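Local coordinates for protein putative beta-glucosidase (Bifidobacterium adolescentis, PDB 5WAB) that hydrolyses beta-glucosidic linkages as a glycoside hydrolase family 3 beta-glucosidase, and probably also acts on alpha-L-arabinopyranosides, at residues A[93-98]-A[302-307]; A[138-143]-A[148-153]. One frame throughout, in Å; residues are numbered along the deposited sequence.

Contact 1 (A[93-98]-A[302-307]); sequences MAEECI and DAHDEV
The imidazole ring of H304 is held at its edge by two carboxylates, E96 at ND1 and E95 at NE2. The ring of F299 meets that of H304, the two planes about 5° apart. Both carboxylates are turned nearly coplanar with the ring, E96 at 11° and E95 less closely. H304 ND1 donates to E96 OE2 over 2.8 Å. This bond stays in the ring plane and uses the anti lone pair of OE2. H304 NE2 donates to E95 OE1 over 2.9 Å. Here the oxygen sits somewhat out of the ring plane and is met nearly end-on. With both ring nitrogens acting as donors, H304 is probably protonated, and two acidic neighbours would favour that charge.

The two His-carboxylate bonds join helix 83-99, in the N-terminal domain of this family 3 enzyme, to helix 301-313. Of the residues 302-307, H304 makes the contact with 93-98. Its CG is anti to the carbonyl carbon (chi1 -71°), which sends the ring out between two acids adjacent in sequence. Both glutamate chains run extended beyond CG. The E96 CG also comes to the ring edge, 3.3 Å from H304 ND1. Each acid has a further partner. E96 OE2 is also hydrogen-bonded to T69 OG1, and E95 OE2 forms a salt bridge with K146.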
loop_
_atom_site.group_PDB
_atom_site.type_symbol
_atom_site.label_atom_id
_atom_site.label_comp_id
_atom_site.label_asym_id
_atom_site.label_seq_id
_atom_site.Cartn_x
_atom_site.Cartn_y
_atom_site.Cartn_z
ATOM N N MET A 93 -12.870 -3.573 10.697
ATOM C CA MET A 93 -12.080 -4.797 10.804
ATOM C C MET A 93 -11.876 -5.211 12.260
ATOM O O MET A 93 -11.938 -6.401 12.591
ATOM C CB MET A 93 -10.734 -4.602 10.104
ATOM C CG MET A 93 -10.829 -4.488 8.588
ATOM S SD MET A 93 -9.306 -3.904 7.806
ATOM C CE MET A 93 -8.121 -5.120 8.341
ATOM N N ALA A 94 -11.623 -4.244 13.147
ATOM C CA ALA A 94 -11.424 -4.578 14.552
ATOM C C ALA A 94 -12.707 -5.097 15.189
ATOM O O ALA A 94 -12.676 -6.050 15.978
ATOM C CB ALA A 94 -10.911 -3.358 15.312
ATOM N N GLU A 95 -13.847 -4.487 14.860
ATOM C CA GLU A 95 -15.112 -4.929 15.436
ATOM C C GLU A 95 -15.443 -6.354 15.008
ATOM O O GLU A 95 -16.006 -7.133 15.788
ATOM C CB GLU A 95 -16.228 -3.969 15.033
ATOM C CG GLU A 95 -16.077 -2.587 15.646
ATOM C CD GLU A 95 -17.137 -1.628 15.168
ATOM O OE1 GLU A 95 -17.707 -1.866 14.078
ATOM O OE2 GLU A 95 -17.396 -0.630 15.877
ATOM N N GLU A 96 -15.086 -6.724 13.778
ATOM C CA GLU A 96 -15.280 -8.110 13.375
ATOM C C GLU A 96 -14.334 -9.029 14.138
ATOM O O GLU A 96 -14.714 -10.145 14.511
ATOM C CB GLU A 96 -15.093 -8.252 11.863
ATOM C CG GLU A 96 -15.969 -7.301 11.065
ATOM C CD GLU A 96 -16.079 -7.661 9.593
ATOM O OE1 GLU A 96 -15.440 -8.638 9.150
ATOM O OE2 GLU A 96 -16.827 -6.965 8.881
ATOM N N CYS A 97 -13.113 -8.561 14.412
ATOM C CA CYS A 97 -12.196 -9.336 15.242
ATOM C C CYS A 97 -12.748 -9.517 16.645
ATOM O O CYS A 97 -12.584 -10.583 17.248
ATOM C CB CYS A 97 -10.826 -8.659 15.312
ATOM S SG CYS A 97 -9.868 -8.669 13.790
ATOM N N ILE A 98 -13.409 -8.485 17.180
ATOM C CA ILE A 98 -13.945 -8.561 18.538
ATOM C C ILE A 98 -15.058 -9.600 18.619
ATOM O O ILE A 98 -15.178 -10.323 19.616
ATOM C CB ILE A 98 -14.411 -7.169 19.007
ATOM C CG1 ILE A 98 -13.201 -6.247 19.161
ATOM C CG2 ILE A 98 -15.154 -7.259 20.331
ATOM C CD1 ILE A 98 -13.557 -4.797 19.407
ATOM N N ASP A 302 -24.582 -5.009 7.759
ATOM C CA ASP A 302 -24.938 -4.015 6.750
ATOM C C ASP A 302 -24.111 -2.747 6.906
ATOM O O ASP A 302 -23.733 -2.123 5.908
ATOM C CB ASP A 302 -26.429 -3.687 6.825
ATOM C CG ASP A 302 -27.306 -4.830 6.350
ATOM O OD1 ASP A 302 -26.834 -5.643 5.528
ATOM O OD2 ASP A 302 -28.467 -4.919 6.807
ATOM N N ALA A 303 -23.831 -2.342 8.146
ATOM C CA ALA A 303 -23.019 -1.149 8.357
ATOM C C ALA A 303 -21.606 -1.346 7.825
ATOM O O ALA A 303 -21.038 -0.441 7.204
ATOM C CB ALA A 303 -22.983 -0.781 9.836
ATOM N N HIS A 304 -21.021 -2.524 8.064
ATOM C CA HIS A 304 -19.678 -2.792 7.561
ATOM C C HIS A 304 -19.674 -2.918 6.043
ATOM O O HIS A 304 -18.719 -2.497 5.381
ATOM C CB HIS A 304 -19.116 -4.064 8.199
ATOM C CG HIS A 304 -18.773 -3.918 9.649
ATOM N ND1 HIS A 304 -18.075 -4.880 10.347
ATOM C CD2 HIS A 304 -19.038 -2.929 10.536
ATOM C CE1 HIS A 304 -17.916 -4.486 11.598
ATOM N NE2 HIS A 304 -18.495 -3.308 11.741
ATOM N N ASP A 305 -20.743 -3.479 5.473
ATOM C CA ASP A 305 -20.837 -3.586 4.022
ATOM C C ASP A 305 -20.941 -2.216 3.369
ATOM O O ASP A 305 -20.499 -2.042 2.226
ATOM C CB ASP A 305 -22.037 -4.451 3.636
ATOM C CG ASP A 305 -22.169 -4.627 2.143
ATOM O OD1 ASP A 305 -21.202 -5.095 1.512
ATOM O OD2 ASP A 305 -23.239 -4.294 1.600
ATOM N N GLU A 306 -21.500 -1.235 4.083
ATOM C CA GLU A 306 -21.566 0.122 3.553
ATOM C C GLU A 306 -20.208 0.802 3.602
ATOM O O GLU A 306 -19.879 1.592 2.711
ATOM C CB GLU A 306 -22.595 0.940 4.324
ATOM C CG GLU A 306 -24.026 0.526 4.069
ATOM C CD GLU A 306 -24.998 1.218 4.998
ATOM O OE1 GLU A 306 -24.537 1.980 5.875
ATOM O OE2 GLU A 306 -26.222 1.013 4.839
ATOM N N VAL A 307 -19.410 0.517 4.628
ATOM C CA VAL A 307 -18.037 1.005 4.632
ATOM C C VAL A 307 -17.282 0.427 3.443
ATOM O O VAL A 307 -16.543 1.138 2.751
ATOM C CB VAL A 307 -17.357 0.671 5.975
ATOM C CG1 VAL A 307 -15.879 1.046 5.954
ATOM C CG2 VAL A 307 -18.073 1.392 7.113
#

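Contact 2 (A[138-143]-A[148-153])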
loop_
_atom_site.group_PDB
_atom_site.type_symbol
_atom_site.label_atom_id
_atom_site.label_comp_id
_atom_site.label_asym_id
_atom_site.label_seq_id
_atom_site.Cartn_x
_atom_site.Cartn_y
_atom_site.Cartn_z
ATOM N N GLY A 138 -3.956 4.432 8.550
ATOM C CA GLY A 138 -5.360 4.375 8.913
ATOM C C GLY A 138 -5.794 2.999 9.375
ATOM O O GLY A 138 -6.663 2.878 10.244
ATOM N N ILE A 139 -5.194 1.947 8.813
ATOM C CA ILE A 139 -5.515 0.588 9.247
ATOM C C ILE A 139 -5.038 0.359 10.676
ATOM O O ILE A 139 -5.773 -0.177 11.513
ATOM C CB ILE A 139 -4.919 -0.448 8.278
ATOM C CG1 ILE A 139 -5.547 -0.300 6.894
ATOM C CG2 ILE A 139 -5.157 -1.854 8.785
ATOM C CD1 ILE A 139 -7.044 -0.544 6.877
ATOM N N VAL A 140 -3.795 0.747 10.973
ATOM C CA VAL A 140 -3.237 0.544 12.311
ATOM C C VAL A 140 -4.011 1.352 13.347
ATOM O O VAL A 140 -4.464 0.818 14.367
ATOM C CB VAL A 140 -1.740 0.903 12.328
ATOM C CG1 VAL A 140 -1.192 0.812 13.735
ATOM C CG2 VAL A 140 -0.959 -0.009 11.381
ATOM N N ALA A 141 -4.156 2.658 13.110
ATOM C CA ALA A 141 -4.857 3.507 14.071
ATOM C C ALA A 141 -6.324 3.115 14.191
ATOM O O ALA A 141 -6.898 3.153 15.285
ATOM C CB ALA A 141 -4.730 4.975 13.672
ATOM N N GLY A 142 -6.946 2.737 13.075
ATOM C CA GLY A 142 -8.353 2.384 13.110
ATOM C C GLY A 142 -8.621 1.110 13.885
ATOM O O GLY A 142 -9.498 1.074 14.750
ATOM N N VAL A 143 -7.884 0.039 13.574
ATOM C CA VAL A 143 -8.115 -1.239 14.245
ATOM C C VAL A 143 -7.827 -1.115 15.737
ATOM O O VAL A 143 -8.644 -1.501 16.583
ATOM C CB VAL A 143 -7.262 -2.348 13.606
ATOM C CG1 VAL A 143 -7.350 -3.635 14.425
ATOM C CG2 VAL A 143 -7.675 -2.598 12.170
ATOM N N VAL A 148 -7.927 -3.793 19.339
ATOM C CA VAL A 148 -7.442 -4.986 18.645
ATOM C C VAL A 148 -6.104 -4.667 17.991
ATOM O O VAL A 148 -5.915 -3.571 17.457
ATOM C CB VAL A 148 -8.455 -5.474 17.593
ATOM C CG1 VAL A 148 -7.968 -6.745 16.930
ATOM C CG2 VAL A 148 -9.818 -5.681 18.225
ATOM N N GLY A 149 -5.171 -5.619 18.044
ATOM C CA GLY A 149 -3.857 -5.382 17.485
ATOM C C GLY A 149 -3.795 -5.595 15.982
ATOM O O GLY A 149 -4.593 -6.319 15.392
ATOM N N THR A 150 -2.819 -4.942 15.359
ATOM C CA THR A 150 -2.482 -5.126 13.951
ATOM C C THR A 150 -1.076 -5.697 13.847
ATOM O O THR A 150 -0.394 -5.909 14.849
ATOM C CB THR A 150 -2.566 -3.815 13.161
ATOM O OG1 THR A 150 -1.556 -2.912 13.620
ATOM C CG2 THR A 150 -3.918 -3.176 13.322
ATOM N N SER A 151 -0.635 -5.926 12.612
ATOM C CA SER A 151 0.705 -6.456 12.353
ATOM C C SER A 151 1.257 -5.794 11.084
ATOM O O SER A 151 1.051 -6.285 9.970
ATOM C CB SER A 151 0.664 -7.975 12.243
ATOM O OG SER A 151 1.960 -8.532 12.332
ATOM N N LEU A 152 1.938 -4.662 11.262
ATOM C CA LEU A 152 2.660 -4.025 10.168
ATOM C C LEU A 152 3.599 -5.037 9.530
ATOM O O LEU A 152 4.505 -5.548 10.190
ATOM C CB LEU A 152 3.437 -2.821 10.700
ATOM C CG LEU A 152 3.977 -1.811 9.691
ATOM C CD1 LEU A 152 2.839 -1.275 8.840
ATOM C CD2 LEU A 152 4.688 -0.682 10.425
ATOM N N LYS A 153 3.367 -5.347 8.257
ATOM C CA LYS A 153 3.758 -6.636 7.699
ATOM C C LYS A 153 4.959 -6.545 6.766
ATOM O O LYS A 153 5.028 -5.666 5.896
ATOM C CB LYS A 153 2.573 -7.273 6.963
ATOM C CG LYS A 153 2.345 -8.715 7.355
ATOM C CD LYS A 153 0.967 -9.212 6.945
ATOM C CE LYS A 153 0.789 -9.276 5.453
ATOM N NZ LYS A 153 -0.481 -9.977 5.125
#
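T150 OG1 rests against both methyls of V140, 3.7 Å from V140 CG1 and 3.7 Å from V140 CG2. The hydroxyl has a weak hydrogen bond to Q144 OE1, just past the helical segment 138-143. The V140 and T150 side chains cross at about a right angle. The T150 chi1 of 66° sets OG1 between its own backbone N and carbonyl carbon. CG2 then lies anti to the carbonyl carbon and packs on V143. T150 CG2 comes within 3.5 Å of V143 CB, and the V143 CG1 methyl is nearly as near. The same methyl also meets V148, just before the strand, 3.4 Å from V148 O and 3.8 Å from V148 CB. It is anti to the V143 backbone N (chi1 172°). A glycine in place of T150 would probably leave a gap against V140 and V143 and deprive Q144 of its weak partner.

The contact is an alpha-beta unit of the TIM-barrel-like N-terminal domain. Helix 138-143 runs nearly antiparallel to strand 149-153, at 163°, with their axes 7.8 Å apart at closest approach. A short turn leads from one into the other. The strand lies between 102-106 and 195-198 in the parallel sheet. Helix 83-99 borders the contact through I86 on I139 and A94 on V143, while I187 of helix 182-190 touches V140 and L152.

Contact 1 and contact 2 meet through helix 83-99, and their centres are 14 Å apart. The A94 CB of contact 1 approaches V143 O of contact 2 to 3.2 Å. I98 CG1 packs on V148 CG2 at 3.6 Å, and C97 CB lies 3.8 Å from V148 CG1. One side of 93-98 therefore packs against the end of the helix and the residue leading into the strand, while E95 and E96 hold H304 of helix 301-313. K146, in the turn between the segments of contact 2, pairs with E95 and so links the turn beside contact 2 to contact 1 by a salt bridge. At the far end of contact 2, K153 forms a salt bridge with E123 and has a weak hydrogen bond to a glycerol, probably from the crystallisation liquor.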